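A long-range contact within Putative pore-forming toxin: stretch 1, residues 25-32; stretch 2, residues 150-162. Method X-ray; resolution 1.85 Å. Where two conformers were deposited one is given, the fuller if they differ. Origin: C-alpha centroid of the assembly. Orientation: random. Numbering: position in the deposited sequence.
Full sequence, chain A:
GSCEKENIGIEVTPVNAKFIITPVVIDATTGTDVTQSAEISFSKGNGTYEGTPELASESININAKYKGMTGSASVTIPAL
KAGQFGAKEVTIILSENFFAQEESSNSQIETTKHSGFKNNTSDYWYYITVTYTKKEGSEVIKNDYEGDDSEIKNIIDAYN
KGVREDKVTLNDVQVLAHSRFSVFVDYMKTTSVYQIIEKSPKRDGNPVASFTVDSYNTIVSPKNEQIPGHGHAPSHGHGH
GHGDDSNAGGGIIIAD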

# COMPACT_ATOMS: atom_id res chain seq x y z
N VAL A 25 9.35 -10.13 -4.68
CA VAL A 25 9.33 -11.18 -5.73
C VAL A 25 9.69 -12.52 -5.07
O VAL A 25 10.79 -12.65 -4.46
CB VAL A 25 10.32 -10.91 -6.90
CG1 VAL A 25 10.17 -11.98 -8.02
CG2 VAL A 25 10.10 -9.47 -7.46
N ILE A 26 8.80 -13.49 -5.22
CA ILE A 26 8.97 -14.81 -4.61
C ILE A 26 9.15 -15.88 -5.68
O ILE A 26 8.33 -16.04 -6.59
CB ILE A 26 7.76 -15.21 -3.73
CG1 ILE A 26 7.52 -14.19 -2.63
CG2 ILE A 26 7.90 -16.68 -3.15
CD1 ILE A 26 8.72 -13.91 -1.67
N ASP A 27 10.23 -16.63 -5.54
CA ASP A 27 10.44 -17.75 -6.38
C ASP A 27 9.69 -18.93 -5.75
O ASP A 27 10.10 -19.43 -4.72
CB ASP A 27 11.93 -18.03 -6.45
CG ASP A 27 12.26 -19.26 -7.23
OD1 ASP A 27 11.39 -19.94 -7.82
OD2 ASP A 27 13.45 -19.55 -7.27
N ALA A 28 8.63 -19.35 -6.39
CA ALA A 28 7.69 -20.35 -5.85
C ALA A 28 8.32 -21.72 -5.81
O ALA A 28 7.84 -22.62 -5.07
CB ALA A 28 6.41 -20.39 -6.72
N THR A 29 9.36 -21.92 -6.60
CA THR A 29 9.91 -23.23 -6.68
C THR A 29 10.65 -23.55 -5.40
O THR A 29 10.73 -24.71 -4.97
CB THR A 29 10.73 -23.44 -7.97
OG1 THR A 29 11.79 -22.53 -8.01
CG2 THR A 29 9.78 -23.22 -9.21
N THR A 30 11.11 -22.53 -4.72
CA THR A 30 11.79 -22.73 -3.50
C THR A 30 11.23 -22.00 -2.28
O THR A 30 11.60 -22.30 -1.15
CB THR A 30 13.25 -22.40 -3.76
OG1 THR A 30 14.03 -22.78 -2.64
CG2 THR A 30 13.42 -20.95 -4.08
N GLY A 31 10.34 -21.05 -2.50
CA GLY A 31 9.82 -20.21 -1.44
C GLY A 31 10.71 -19.05 -1.03
O GLY A 31 10.53 -18.51 0.04
N THR A 32 11.61 -18.64 -1.90
CA THR A 32 12.69 -17.71 -1.58
C THR A 32 12.29 -16.30 -2.06
O THR A 32 11.77 -16.17 -3.15
CB THR A 32 13.96 -18.15 -2.33
OG1 THR A 32 14.44 -19.40 -1.81
CG2 THR A 32 15.09 -17.10 -2.23
N SER A 150 4.59 -28.97 -3.50
CA SER A 150 5.29 -27.94 -2.70
C SER A 150 5.27 -26.57 -3.39
O SER A 150 5.27 -25.55 -2.74
CB SER A 150 6.73 -28.40 -2.38
OG SER A 150 7.53 -28.58 -3.56
N GLU A 151 5.29 -26.55 -4.71
CA GLU A 151 5.31 -25.29 -5.48
C GLU A 151 4.00 -24.52 -5.22
O GLU A 151 4.01 -23.31 -4.93
CB GLU A 151 5.50 -25.59 -6.97
CG GLU A 151 6.05 -24.42 -7.75
CD GLU A 151 6.15 -24.63 -9.23
OE1 GLU A 151 6.00 -25.75 -9.70
OE2 GLU A 151 6.40 -23.62 -9.93
N ILE A 152 2.88 -25.24 -5.29
CA ILE A 152 1.56 -24.66 -5.02
C ILE A 152 1.53 -24.17 -3.55
O ILE A 152 1.11 -23.03 -3.26
CB ILE A 152 0.43 -25.64 -5.30
CG1 ILE A 152 0.30 -25.85 -6.81
CG2 ILE A 152 -0.87 -25.08 -4.68
CD1 ILE A 152 -0.62 -27.06 -7.21
N LYS A 153 2.01 -25.01 -2.64
CA LYS A 153 2.07 -24.63 -1.23
C LYS A 153 2.93 -23.38 -1.00
O LYS A 153 2.57 -22.52 -0.19
CB LYS A 153 2.53 -25.80 -0.34
CG LYS A 153 1.50 -26.95 -0.33
CD LYS A 153 1.87 -28.13 0.61
CE LYS A 153 3.13 -28.85 0.16
NZ LYS A 153 3.37 -30.17 0.94
N ASN A 154 4.04 -23.27 -1.72
CA ASN A 154 4.91 -22.10 -1.58
C ASN A 154 4.24 -20.79 -2.00
O ASN A 154 4.44 -19.72 -1.37
CB ASN A 154 6.22 -22.31 -2.39
CG ASN A 154 7.18 -23.30 -1.73
OD1 ASN A 154 7.05 -23.57 -0.55
ND2 ASN A 154 8.12 -23.85 -2.49
N ILE A 155 3.50 -20.89 -3.10
CA ILE A 155 2.72 -19.78 -3.60
C ILE A 155 1.72 -19.29 -2.54
O ILE A 155 1.62 -18.09 -2.23
CB ILE A 155 1.99 -20.17 -4.92
CG1 ILE A 155 2.99 -20.44 -6.03
CG2 ILE A 155 1.08 -19.00 -5.38
CD1 ILE A 155 2.42 -20.95 -7.40
N ILE A 156 0.95 -20.22 -1.98
CA ILE A 156 -0.02 -19.84 -0.95
C ILE A 156 0.66 -19.24 0.27
O ILE A 156 0.23 -18.20 0.77
CB ILE A 156 -0.99 -21.01 -0.57
CG1 ILE A 156 -1.69 -21.48 -1.84
CG2 ILE A 156 -2.02 -20.51 0.45
CD1 ILE A 156 -2.49 -22.87 -1.78
N ASP A 157 1.75 -19.85 0.72
CA ASP A 157 2.50 -19.37 1.90
C ASP A 157 3.08 -17.97 1.73
O ASP A 157 3.30 -17.26 2.70
CB ASP A 157 3.65 -20.34 2.24
CG ASP A 157 3.16 -21.67 2.76
OD1 ASP A 157 1.97 -21.78 3.13
OD2 ASP A 157 3.98 -22.63 2.80
N ALA A 158 3.30 -17.57 0.50
CA ALA A 158 3.89 -16.28 0.17
C ALA A 158 2.96 -15.17 0.58
O ALA A 158 3.42 -14.07 0.87
CB ALA A 158 4.20 -16.21 -1.33
N TYR A 159 1.65 -15.46 0.65
CA TYR A 159 0.63 -14.53 1.09
C TYR A 159 0.30 -14.63 2.60
O TYR A 159 -0.62 -13.91 3.09
CB TYR A 159 -0.65 -14.72 0.25
CG TYR A 159 -0.46 -14.34 -1.18
CD1 TYR A 159 -0.02 -15.27 -2.08
CD2 TYR A 159 -0.66 -13.04 -1.63
CE1 TYR A 159 0.20 -14.95 -3.36
CE2 TYR A 159 -0.47 -12.73 -2.96
CZ TYR A 159 -0.03 -13.70 -3.81
OH TYR A 159 0.20 -13.47 -5.15
N ASN A 160 1.02 -15.50 3.30
CA ASN A 160 0.75 -15.79 4.71
C ASN A 160 1.93 -15.46 5.59
O ASN A 160 2.15 -16.16 6.55
CB ASN A 160 0.39 -17.26 4.90
CG ASN A 160 -0.44 -17.49 6.13
OD1 ASN A 160 -1.29 -16.66 6.49
ND2 ASN A 160 -0.16 -18.57 6.83
N LYS A 161 2.66 -14.39 5.30
CA LYS A 161 3.87 -14.07 6.07
C LYS A 161 3.56 -13.36 7.39
O LYS A 161 4.38 -13.34 8.31
CB LYS A 161 4.86 -13.26 5.22
CG LYS A 161 5.40 -14.06 4.01
CD LYS A 161 6.53 -13.35 3.28
CE LYS A 161 7.04 -14.18 2.11
NZ LYS A 161 7.86 -15.32 2.56
N GLY A 162 2.37 -12.78 7.49
CA GLY A 162 1.86 -12.31 8.76
C GLY A 162 1.68 -10.82 8.72
O GLY A 162 2.01 -10.18 7.75
O HOH W 1 8.97 -26.59 -5.62
O HOH W 2 7.70 -16.88 0.58

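This is a small mixed contact in which the end of a strand and the turn that follows it rest against one side of a helix, with two apolar side-chain pairs and one direct hydrogen bond from an asparagine side chain to a backbone carbonyl. The partners lie at least 122 residues apart in sequence, and together they bury 380 Å² of surface.

The hydrogen bond is the polar centre of the contact. N154 points its CA-to-CB bond toward the turn, and with chi1 in the m well its amide reaches the backbone there: N154 ND2 donates to A28 O at 2.9 Å, with an angle of 158° at the hydrogen. Asparagine suits this position because its short side chain carries an NH2 group that can serve a backbone carbonyl of the turn. N154 ND2 also lies 3.6 Å from G31 N and 3.7 Å from T29 O, so the amide is packed against the turn as well as bonded to it.

The turn is held by hydrogen bonds within its own stretch. D27 directs its CA-to-CB bond away from the helix, and its OD1 bonds within its own stretch, where D27 OD1 accepts from T29 N at 3.1 Å and from T29 OG1 at 2.6 Å. D27 O accepts from G31 N at 2.8 Å, a bond that spans the turn. G31 has phi/psi of 81/22, where a CB would be jammed against the carbonyl oxygen of the preceding residue; glycine is called for by the backbone itself. Such a CB on G31 would also lie 3.5 Å from N154 OD1.

Side-chain packing accompanies the hydrogen bond. A28 is buried and has the largest area covered by the other stretch; A28 CB, its methyl, sits 3.5 Å from I155 CG1, a close fit suited to a small side chain. The aliphatic part of E151 contributes too, with A28 CB 4.2 Å from E151 CG, while its carboxylate is hydrogen-bonded elsewhere in the structure. T29 directs its CA-to-CB bond away, yet its methyl T29 CG2 still comes within 3.5 Å of E151 OE2.

Farther along, I26 and A158 point toward each other's stretches, and I26 CG1 meets A158 CB at 4.1 Å. The CA atoms of I26 and A158 are 7.1 Å apart, against 5.2 Å for those of T29 and E151, so the branched isoleucine spans a wider gap to the small alanine. I26 CD1 also touches K161 CE at 4.1 Å, where the last methylene of the lysine meets the isoleucine while its NZ hydrogen-bonds to water 2.

Two waters extend the contact. Water 1 donates to T29 O at 2.7 Å and is hydrogen-bonded to S150 OG at 3.2 Å, linking the turn to the start of the second stretch. Water 2 accepts from K161 NZ at 2.5 Å and donates a weak hydrogen bond to G31 O at 3.3 Å. Through these bridges, polar groups of the two stretches are joined through water without touching directly.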